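Local atomic coordinates of probable E3 ubiquitin-protein ligase HERC1 (Homo sapiens, PDB entry 4QT6), a protein that probably transfers ubiquitin to target proteins as a HECT-type E3 ligase, its SPRY domain being likely to bind partner proteins. Residues Phe67-Thr72 and Cys139-Ser144; Asp74-Arg79 and Asp130-Glu135; Gly89-Thr94 and Leu126-Val131. All blocks are in the same frame, centred on the assembly; numbering follows the deposited sequence. Where two conformers were deposited one is given.

Interaction 1 of 3, residues Phe67-Thr72 and Cys139-Ser144. With ARF (formamide), chain B; ARF (formamide), chain G.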
loop_
_atom_site.group_PDB
_atom_site.type_symbol
_atom_site.label_atom_id
_atom_site.label_comp_id
_atom_site.label_asym_id
_atom_site.label_seq_id
_atom_site.Cartn_x
_atom_site.Cartn_y
_atom_site.Cartn_z
ATOM N N PHE A 67 -3.355 -9.523 7.804
ATOM C CA PHE A 67 -2.438 -8.634 7.092
ATOM C C PHE A 67 -1.153 -9.300 6.632
ATOM O O PHE A 67 -0.217 -8.626 6.277
ATOM C CB PHE A 67 -2.155 -7.336 7.895
ATOM C CG PHE A 67 -1.390 -7.525 9.191
ATOM C CD1 PHE A 67 -2.054 -7.763 10.374
ATOM C CD2 PHE A 67 -0.025 -7.312 9.232
ATOM C CE1 PHE A 67 -1.350 -7.877 11.576
ATOM C CE2 PHE A 67 0.687 -7.429 10.417
ATOM C CZ PHE A 67 0.022 -7.707 11.589
ATOM N N ASN A 68 -1.131 -10.641 6.605
ATOM C CA ASN A 68 -0.035 -11.398 6.007
ATOM C C ASN A 68 -0.179 -11.274 4.504
ATOM O O ASN A 68 -1.185 -11.722 3.937
ATOM C CB ASN A 68 -0.162 -12.869 6.423
ATOM C CG ASN A 68 0.916 -13.768 5.851
ATOM O OD1 ASN A 68 1.768 -13.367 5.060
ATOM N ND2 ASN A 68 0.875 -15.034 6.269
ATOM N N HIS A 69 0.795 -10.645 3.861
ATOM C CA HIS A 69 0.715 -10.438 2.418
ATOM C C HIS A 69 0.551 -11.740 1.633
ATOM O O HIS A 69 -0.073 -11.727 0.580
ATOM C CB HIS A 69 1.876 -9.588 1.874
ATOM C CG HIS A 69 3.212 -10.244 1.963
ATOM N ND1 HIS A 69 3.858 -10.461 3.160
ATOM C CD2 HIS A 69 4.047 -10.694 1.000
ATOM C CE1 HIS A 69 5.022 -11.038 2.933
ATOM N NE2 HIS A 69 5.158 -11.197 1.630
ATOM N N ARG A 70 1.079 -12.857 2.148
ATOM C CA ARG A 70 1.003 -14.141 1.447
ATOM C C ARG A 70 -0.400 -14.753 1.422
ATOM O O ARG A 70 -0.702 -15.562 0.536
ATOM C CB ARG A 70 1.994 -15.131 2.079
ATOM C CG ARG A 70 3.442 -14.713 1.939
ATOM C CD ARG A 70 4.173 -15.551 0.918
ATOM N NE ARG A 70 5.524 -15.042 0.695
ATOM C CZ ARG A 70 6.084 -14.839 -0.497
ATOM N NH1 ARG A 70 5.433 -15.110 -1.626
ATOM N NH2 ARG A 70 7.328 -14.371 -0.562
ATOM N N THR A 71 -1.255 -14.375 2.380
ATOM C CA THR A 71 -2.592 -14.953 2.517
ATOM C C THR A 71 -3.762 -13.973 2.466
ATOM O O THR A 71 -4.877 -14.373 2.157
ATOM C CB THR A 71 -2.736 -15.753 3.818
ATOM O OG1 THR A 71 -2.555 -14.900 4.961
ATOM C CG2 THR A 71 -1.708 -16.856 3.853
ATOM N N THR A 72 -3.520 -12.695 2.775
ATOM C CA THR A 72 -4.631 -11.793 3.004
ATOM C C THR A 72 -5.568 -11.589 1.804
ATOM O O THR A 72 -5.122 -11.443 0.685
ATOM C CB THR A 72 -4.143 -10.386 3.476
ATOM O OG1 THR A 72 -5.278 -9.585 3.808
ATOM C CG2 THR A 72 -3.313 -9.718 2.444
ATOM N N CYS A 139 -3.377 1.929 1.926
ATOM C CA CYS A 139 -2.643 1.287 3.026
ATOM C C CYS A 139 -1.223 0.957 2.695
ATOM O O CYS A 139 -0.837 0.873 1.549
ATOM C CB CYS A 139 -3.323 0.001 3.481
ATOM S SG CYS A 139 -3.198 -1.376 2.341
ATOM N N VAL A 140 -0.468 0.738 3.760
ATOM C CA VAL A 140 0.913 0.302 3.716
ATOM C C VAL A 140 1.010 -0.828 4.719
ATOM O O VAL A 140 0.389 -0.766 5.785
ATOM C CB VAL A 140 1.848 1.467 4.105
ATOM C CG1 VAL A 140 3.282 1.002 4.229
ATOM C CG2 VAL A 140 1.721 2.593 3.093
HETATM N N MSE A 141 1.770 -1.866 4.375
HETATM C CA MSE A 141 2.025 -2.987 5.292
HETATM C C MSE A 141 3.513 -3.242 5.306
HETATM O O MSE A 141 4.159 -3.112 4.270
HETATM C CB MSE A 141 1.226 -4.182 4.758
HETATM C CG MSE A 141 1.184 -5.438 5.622
HETATM SE SE MSE A 141 2.726 -6.642 5.328
HETATM C CE MSE A 141 3.161 -6.294 3.445
ATOM N N PHE A 142 4.054 -3.605 6.467
ATOM C CA PHE A 142 5.450 -3.981 6.590
ATOM C C PHE A 142 5.555 -5.415 7.097
ATOM O O PHE A 142 4.960 -5.745 8.124
ATOM C CB PHE A 142 6.145 -3.049 7.575
ATOM C CG PHE A 142 6.017 -1.588 7.242
ATOM C CD1 PHE A 142 6.709 -1.030 6.162
ATOM C CD2 PHE A 142 5.233 -0.755 8.043
ATOM C CE1 PHE A 142 6.588 0.315 5.874
ATOM C CE2 PHE A 142 5.111 0.607 7.752
ATOM C CZ PHE A 142 5.783 1.125 6.666
ATOM N N TYR A 143 6.294 -6.251 6.370
ATOM C CA TYR A 143 6.477 -7.657 6.773
ATOM C C TYR A 143 7.824 -7.915 7.396
ATOM O O TYR A 143 8.119 -9.060 7.789
ATOM C CB TYR A 143 6.211 -8.636 5.622
ATOM C CG TYR A 143 7.039 -8.414 4.388
ATOM C CD1 TYR A 143 8.326 -8.917 4.291
ATOM C CD2 TYR A 143 6.544 -7.691 3.313
ATOM C CE1 TYR A 143 9.091 -8.700 3.176
ATOM C CE2 TYR A 143 7.303 -7.480 2.174
ATOM C CZ TYR A 143 8.568 -8.011 2.096
ATOM O OH TYR A 143 9.307 -7.814 0.965
ATOM N N SER A 144 8.644 -6.876 7.488
ATOM C CA SER A 144 9.871 -6.949 8.246
ATOM C C SER A 144 9.596 -7.058 9.740
ATOM O O SER A 144 8.530 -6.673 10.239
ATOM C CB SER A 144 10.722 -5.720 7.941
ATOM O OG SER A 144 9.948 -4.547 8.099
HETATM N N ARF B . 13.375 -8.410 1.299
HETATM C C ARF B . 12.626 -9.413 0.845
HETATM O O ARF B . 11.410 -9.311 0.790
HETATM N N ARF G . 13.430 -6.090 5.349
HETATM C C ARF G . 12.925 -7.235 4.871
HETATM O O ARF G . 12.392 -8.036 5.626
#
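The H69 imidazole has the phenol ring of Y143 over one face and CG of the neighbouring R70 over the opposite one. H69 and Y143 make an offset stack, centroids 4.5 Å apart and planes at 27°, in which H69 CE1 sits 3.6 Å from Y143 CG. At the edge of the Y143 ring lie the selenomethionine methyl of M141, in one of its two conformers, and the oxygen of a formamide, which Y143 OH grips at 2.6 Å. Both rings have CG between the backbone N and the carbonyl carbon (chi1 67° for H69, 57° for Y143), which brings them together. An alanine in place of Y143 would probably bare one face of the imidazole and leave the formamide oxygen without its hydroxyl donor. In the same conformer M141 puts CG at the edge of the F67 ring, 4.2 Å from F67 CD2. The bend that presents H69 is an Asx turn: R70 N donates to N68 OD1 at 3.0 Å from above the carbonyl plane, while N68 O takes both T71 N and T72 N. F67 and H69 also meet Y27 and Y86 edge-to-face. Residues 67-72, part of the loop between strands 55-60 and 75-79, thus pack on the end of strand 137-142, which runs between strands 26-30 and 55-60 in the six-stranded sheet.

Interaction 2 of 3, residues Asp74-Arg79 and Asp130-Glu135. With ARF (formamide), chain C; ARF (formamide), chain B.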
loop_
_atom_site.group_PDB
_atom_site.type_symbol
_atom_site.label_atom_id
_atom_site.label_comp_id
_atom_site.label_asym_id
_atom_site.label_seq_id
_atom_site.Cartn_x
_atom_site.Cartn_y
_atom_site.Cartn_z
ATOM N N ASP A 74 -8.006 -9.292 2.810
ATOM C CA ASP A 74 -8.448 -7.976 3.291
ATOM C C ASP A 74 -7.753 -6.855 2.537
ATOM O O ASP A 74 -8.302 -5.741 2.460
ATOM C CB ASP A 74 -8.192 -7.820 4.788
ATOM C CG ASP A 74 -9.156 -8.616 5.630
ATOM O OD1 ASP A 74 -10.300 -8.873 5.171
ATOM O OD2 ASP A 74 -8.765 -8.956 6.762
HETATM N N MSE A 75 -6.584 -7.155 1.992
HETATM C CA MSE A 75 -5.726 -6.171 1.318
HETATM C C MSE A 75 -5.404 -6.597 -0.091
HETATM O O MSE A 75 -5.440 -7.788 -0.446
HETATM C CB MSE A 75 -4.423 -5.945 2.090
HETATM C CG MSE A 75 -4.693 -5.712 3.572
HETATM SE SE MSE A 75 -2.976 -5.310 4.477
HETATM C CE MSE A 75 -3.756 -4.296 5.955
ATOM N N TRP A 76 -5.083 -5.621 -0.904
ATOM C CA TRP A 76 -4.572 -5.806 -2.252
ATOM C C TRP A 76 -3.223 -5.106 -2.257
ATOM O O TRP A 76 -3.148 -3.876 -2.077
ATOM C CB TRP A 76 -5.494 -5.142 -3.279
ATOM C CG TRP A 76 -6.769 -5.868 -3.628
ATOM C CD1 TRP A 76 -6.998 -6.583 -4.775
ATOM C CD2 TRP A 76 -7.992 -5.907 -2.886
ATOM N NE1 TRP A 76 -8.257 -7.087 -4.768
ATOM C CE2 TRP A 76 -8.911 -6.680 -3.642
ATOM C CE3 TRP A 76 -8.400 -5.407 -1.648
ATOM C CZ2 TRP A 76 -10.200 -6.936 -3.197
ATOM C CZ3 TRP A 76 -9.694 -5.659 -1.217
ATOM C CH2 TRP A 76 -10.583 -6.406 -2.001
ATOM N N LEU A 77 -2.144 -5.861 -2.421
ATOM C CA LEU A 77 -0.821 -5.354 -2.091
ATOM C C LEU A 77 0.182 -5.508 -3.209
ATOM O O LEU A 77 0.131 -6.458 -4.001
ATOM C CB LEU A 77 -0.286 -6.043 -0.845
ATOM C CG LEU A 77 -1.068 -5.816 0.431
ATOM C CD1 LEU A 77 -0.569 -6.736 1.540
ATOM C CD2 LEU A 77 -0.996 -4.354 0.861
ATOM N N TYR A 78 1.140 -4.593 -3.217
ATOM C CA TYR A 78 2.198 -4.488 -4.214
ATOM C C TYR A 78 3.513 -4.368 -3.433
ATOM O O TYR A 78 3.719 -3.456 -2.614
ATOM C CB TYR A 78 1.889 -3.285 -5.139
ATOM C CG TYR A 78 2.890 -2.844 -6.171
ATOM C CD1 TYR A 78 3.723 -3.756 -6.805
ATOM C CD2 TYR A 78 2.922 -1.512 -6.607
ATOM C CE1 TYR A 78 4.634 -3.328 -7.765
ATOM C CE2 TYR A 78 3.816 -1.085 -7.575
ATOM C CZ TYR A 78 4.660 -2.006 -8.165
ATOM O OH TYR A 78 5.557 -1.556 -9.124
ATOM N N ARG A 79 4.391 -5.340 -3.666
ATOM C CA ARG A 79 5.591 -5.551 -2.844
ATOM C C ARG A 79 6.842 -4.876 -3.421
ATOM O O ARG A 79 7.219 -5.116 -4.589
ATOM C CB ARG A 79 5.801 -7.064 -2.704
ATOM C CG ARG A 79 6.988 -7.506 -1.881
ATOM C CD ARG A 79 6.977 -9.024 -1.768
ATOM N NE ARG A 79 8.210 -9.567 -1.210
ATOM C CZ ARG A 79 8.658 -10.807 -1.425
ATOM N NH1 ARG A 79 7.977 -11.655 -2.208
ATOM N NH2 ARG A 79 9.798 -11.194 -0.861
ATOM N N ASP A 130 -11.755 -7.281 -10.631
ATOM C CA ASP A 130 -12.843 -7.874 -9.846
ATOM C C ASP A 130 -12.706 -7.495 -8.368
ATOM O O ASP A 130 -12.952 -8.288 -7.476
ATOM C CB ASP A 130 -12.888 -9.415 -9.997
ATOM C CG ASP A 130 -12.934 -9.876 -11.452
ATOM O OD1 ASP A 130 -13.934 -9.604 -12.151
ATOM O OD2 ASP A 130 -11.973 -10.540 -11.885
ATOM N N VAL A 131 -12.313 -6.254 -8.111
ATOM C CA VAL A 131 -12.165 -5.793 -6.742
ATOM C C VAL A 131 -13.539 -5.757 -6.081
ATOM O O VAL A 131 -14.435 -5.104 -6.568
ATOM C CB VAL A 131 -11.475 -4.412 -6.719
ATOM C CG1 VAL A 131 -11.476 -3.805 -5.320
ATOM C CG2 VAL A 131 -10.077 -4.557 -7.258
ATOM N N ASP A 132 -13.695 -6.439 -4.963
ATOM C CA ASP A 132 -15.008 -6.773 -4.432
ATOM C C ASP A 132 -15.270 -6.300 -3.003
ATOM O O ASP A 132 -15.963 -6.945 -2.234
ATOM C CB ASP A 132 -15.231 -8.290 -4.579
ATOM C CG ASP A 132 -14.229 -9.132 -3.779
ATOM O OD1 ASP A 132 -13.325 -8.577 -3.106
ATOM O OD2 ASP A 132 -14.348 -10.381 -3.830
ATOM N N ALA A 133 -14.693 -5.148 -2.645
ATOM C CA ALA A 133 -15.034 -4.475 -1.390
ATOM C C ALA A 133 -15.873 -3.243 -1.645
ATOM O O ALA A 133 -15.738 -2.605 -2.689
ATOM C CB ALA A 133 -13.790 -4.085 -0.630
ATOM N N ALA A 134 -16.749 -2.939 -0.690
ATOM C CA ALA A 134 -17.588 -1.775 -0.769
ATOM C C ALA A 134 -16.835 -0.503 -0.432
ATOM O O ALA A 134 -17.150 0.559 -0.990
ATOM C CB ALA A 134 -18.774 -1.906 0.157
ATOM N N GLU A 135 -15.905 -0.594 0.513
ATOM C CA GLU A 135 -15.133 0.573 0.927
ATOM C C GLU A 135 -13.681 0.165 1.112
ATOM O O GLU A 135 -13.386 -0.851 1.751
ATOM C CB GLU A 135 -15.685 1.152 2.220
ATOM C CG GLU A 135 -14.933 2.385 2.717
ATOM C CD GLU A 135 -15.729 3.291 3.623
ATOM O OE1 GLU A 135 -16.775 2.886 4.151
ATOM O OE2 GLU A 135 -15.296 4.461 3.791
HETATM N N ARF C . 4.281 -0.560 -11.527
HETATM C C ARF C . 4.603 -0.815 -12.801
HETATM O O ARF C . 5.507 -1.605 -13.048
HETATM N N ARF B . 13.375 -8.410 1.299
HETATM C C ARF B . 12.626 -9.413 0.845
HETATM O O ARF B . 11.410 -9.311 0.790
#
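D132 OD1 is held by a salt bridge to R61 NH2 and at the same time meets the rim of the W76 indole, in the ring plane and 3.5 Å from W76 CZ2. The carboxylate stands almost upright against that ring, planes 81° apart. V131 comes in over a face instead: its CG1, anti to the backbone N, lies 4.0 Å from W76 CZ2, near the rim of the ring, while its other methyl, CG2, approaches NE1. A133 CB adds an oblique contact to W76 CH2 at 4.2 Å. The indole is thus packed by V131 and A133, with D132 OD1 touching its rim, H87 stacked on it and I115 of strand 114-119 also in contact. This packs the buried W76 at the margin of the SPRY beta-sandwich: W76 projects from strand 75-79 of the six-stranded sheet, and residues 130-135 belong to the connection that leaves edge strand 125-128 of the other sheet for strand 137-142. Further along the strand, Y78 and R79 each meet a formamide. Y78 OH accepts from the amide nitrogen of one at 2.9 Å, nearly straight at 167°, and is also hydrogen-bonded to S96 O. R79, extended from CG to NE, carries NH2 to the oxygen of a second formamide at 3.0 Å and 177°, while its NH1 is hydrogen-bonded to Y86 OH.

Interaction 3 of 3, residues Gly89-Thr94 and Leu126-Val131; sequences GEQTLT and LAFEDV
L93 pushes one methyl, CD2, against the backbone of strand 125-128: CD2 lies 3.3 Å from L126 O, a tight approach for a methyl and a carbonyl oxygen, and 4.0 Å from A127 CA. The conformation explains it. The L93 CB points toward the partner strand, and CG stands anti to the backbone N and beside the carbonyl carbon (chi1 177°); chi2 of 63° turns CD1 aside and leaves CD2 as the extended branch, which reaches the carbonyl. The second touching pair is Q91 with F128. Q91 CG, beside its own backbone N (chi1 -60°), comes within 4.1 Å of F128 CE1 at a slant to the ring, and a bend at chi2 folds the rest of the chain back. F128 likewise has CG anti to its carbonyl carbon, which carries the ring end toward Q91 although its CB does not point there. W76 meets the same ring edge-to-face, and L85 of strand 84-86 touches it too. With no hydrogen bond between the segments, this is a small van der Waals contact near the surface. The chain turns a corner at T92, so Q91 and L93 come from two short, weakly bonded strands, yet both reach the same partner strand. On that partner, the outermost strand 125-128, A127 and F128 together face I115 of the adjacent strand 114-119: a classic beta bulge in the seven-stranded sheet of the SPRY sandwich.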
loop_
_atom_site.group_PDB
_atom_site.type_symbol
_atom_site.label_atom_id
_atom_site.label_comp_id
_atom_site.label_asym_id
_atom_site.label_seq_id
_atom_site.Cartn_x
_atom_site.Cartn_y
_atom_site.Cartn_z
ATOM N N GLY A 89 -3.333 -14.467 -1.980
ATOM C CA GLY A 89 -2.118 -15.110 -2.439
ATOM C C GLY A 89 -1.363 -14.343 -3.493
ATOM O O GLY A 89 -1.864 -13.357 -4.050
ATOM N N GLU A 90 -0.150 -14.796 -3.784
ATOM C CA GLU A 90 0.706 -14.177 -4.781
ATOM C C GLU A 90 0.128 -14.401 -6.156
ATOM O O GLU A 90 -0.251 -15.538 -6.519
ATOM C CB GLU A 90 2.137 -14.736 -4.742
ATOM C CG GLU A 90 3.143 -13.942 -5.566
ATOM C CD GLU A 90 4.576 -14.426 -5.396
ATOM O OE1 GLU A 90 5.326 -13.854 -4.565
ATOM O OE2 GLU A 90 4.961 -15.393 -6.097
ATOM N N GLN A 91 0.051 -13.331 -6.928
ATOM C CA GLN A 91 -0.502 -13.396 -8.270
ATOM C C GLN A 91 0.587 -13.693 -9.288
ATOM O O GLN A 91 1.772 -13.571 -9.006
ATOM C CB GLN A 91 -1.184 -12.071 -8.620
ATOM C CG GLN A 91 -2.320 -11.733 -7.676
ATOM C CD GLN A 91 -3.313 -12.864 -7.568
ATOM O OE1 GLN A 91 -3.464 -13.479 -6.521
ATOM N NE2 GLN A 91 -3.962 -13.183 -8.683
ATOM N N THR A 92 0.172 -14.055 -10.499
ATOM C CA THR A 92 1.119 -14.297 -11.566
ATOM C C THR A 92 1.791 -13.016 -12.019
ATOM O O THR A 92 3.017 -12.969 -12.178
ATOM C CB THR A 92 0.428 -14.959 -12.769
ATOM O OG1 THR A 92 -0.193 -16.175 -12.333
ATOM C CG2 THR A 92 1.442 -15.266 -13.859
ATOM N N LEU A 93 0.990 -11.978 -12.228
ATOM C CA LEU A 93 1.520 -10.709 -12.727
ATOM C C LEU A 93 2.519 -10.110 -11.743
ATOM O O LEU A 93 2.243 -9.982 -10.549
ATOM C CB LEU A 93 0.396 -9.708 -12.984
ATOM C CG LEU A 93 0.787 -8.300 -13.433
ATOM C CD1 LEU A 93 1.512 -8.284 -14.775
ATOM C CD2 LEU A 93 -0.451 -7.420 -13.490
ATOM N N THR A 94 3.681 -9.739 -12.254
ATOM C CA THR A 94 4.701 -9.075 -11.457
ATOM C C THR A 94 4.941 -7.708 -12.088
ATOM O O THR A 94 5.038 -7.584 -13.312
ATOM C CB THR A 94 5.986 -9.930 -11.426
ATOM O OG1 THR A 94 5.665 -11.234 -10.925
ATOM C CG2 THR A 94 7.055 -9.328 -10.536
ATOM N N LEU A 126 -2.523 -2.015 -15.013
ATOM C CA LEU A 126 -3.581 -2.784 -14.351
ATOM C C LEU A 126 -2.955 -3.900 -13.511
ATOM O O LEU A 126 -2.168 -4.695 -14.009
ATOM C CB LEU A 126 -4.544 -3.396 -15.384
ATOM C CG LEU A 126 -5.687 -4.249 -14.839
ATOM C CD1 LEU A 126 -6.675 -3.429 -14.040
ATOM C CD2 LEU A 126 -6.423 -4.941 -15.985
ATOM N N ALA A 127 -3.303 -3.939 -12.234
ATOM C CA ALA A 127 -2.741 -4.895 -11.305
ATOM C C ALA A 127 -3.777 -5.908 -10.835
ATOM O O ALA A 127 -3.487 -7.118 -10.748
ATOM C CB ALA A 127 -2.181 -4.140 -10.114
ATOM N N PHE A 128 -4.971 -5.430 -10.491
ATOM C CA PHE A 128 -6.026 -6.282 -9.968
ATOM C C PHE A 128 -7.359 -5.960 -10.628
ATOM O O PHE A 128 -7.663 -4.797 -10.894
ATOM C CB PHE A 128 -6.193 -6.108 -8.446
ATOM C CG PHE A 128 -4.951 -6.414 -7.631
ATOM C CD1 PHE A 128 -4.604 -7.726 -7.310
ATOM C CD2 PHE A 128 -4.177 -5.388 -7.101
ATOM C CE1 PHE A 128 -3.498 -7.991 -6.518
ATOM C CE2 PHE A 128 -3.067 -5.652 -6.316
ATOM C CZ PHE A 128 -2.731 -6.957 -6.020
ATOM N N GLU A 129 -8.147 -7.005 -10.887
ATOM C CA GLU A 129 -9.503 -6.863 -11.358
ATOM C C GLU A 129 -10.469 -7.501 -10.384
ATOM O O GLU A 129 -10.064 -8.158 -9.413
ATOM C CB GLU A 129 -9.638 -7.510 -12.739
ATOM C CG GLU A 129 -8.798 -6.858 -13.817
ATOM C CD GLU A 129 -8.903 -7.590 -15.145
ATOM O OE1 GLU A 129 -9.712 -7.152 -15.993
ATOM O OE2 GLU A 129 -8.179 -8.584 -15.329
ATOM N N ASP A 130 -11.755 -7.281 -10.631
ATOM C CA ASP A 130 -12.843 -7.874 -9.846
ATOM C C ASP A 130 -12.706 -7.495 -8.368
ATOM O O ASP A 130 -12.952 -8.288 -7.476
ATOM C CB ASP A 130 -12.888 -9.415 -9.997
ATOM C CG ASP A 130 -12.934 -9.876 -11.452
ATOM O OD1 ASP A 130 -13.934 -9.604 -12.151
ATOM O OD2 ASP A 130 -11.973 -10.540 -11.885
ATOM N N VAL A 131 -12.313 -6.254 -8.111
ATOM C CA VAL A 131 -12.165 -5.793 -6.742
ATOM C C VAL A 131 -13.539 -5.757 -6.081
ATOM O O VAL A 131 -14.435 -5.104 -6.568
ATOM C CB VAL A 131 -11.475 -4.412 -6.719
ATOM C CG1 VAL A 131 -11.476 -3.805 -5.320
ATOM C CG2 VAL A 131 -10.077 -4.557 -7.258
#

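How the interactions relate
Interactions 2 and 3 share D130 and V131 and meet where W76 packs on F128, W76 CD1 lying 3.5 Å from F128 CG; their centres are about 10 Å apart. Interaction 1, about 12 Å from interaction 2 between centres, joins it at the formamide site: Y143 and R79 hold the same formamide oxygen, and R79 NE is 3.0 Å from Y143 OH in a probable hydrogen bond. N52, E53 and Y81 complete that pocket. Interactions 1 and 3 are tied by a salt bridge from R70 NH1 to E90 OE1 at 3.2 Å. R70 NH2 also comes close to R79 NH1, a pairing of like charges that the carboxylate of E90 would probably ease.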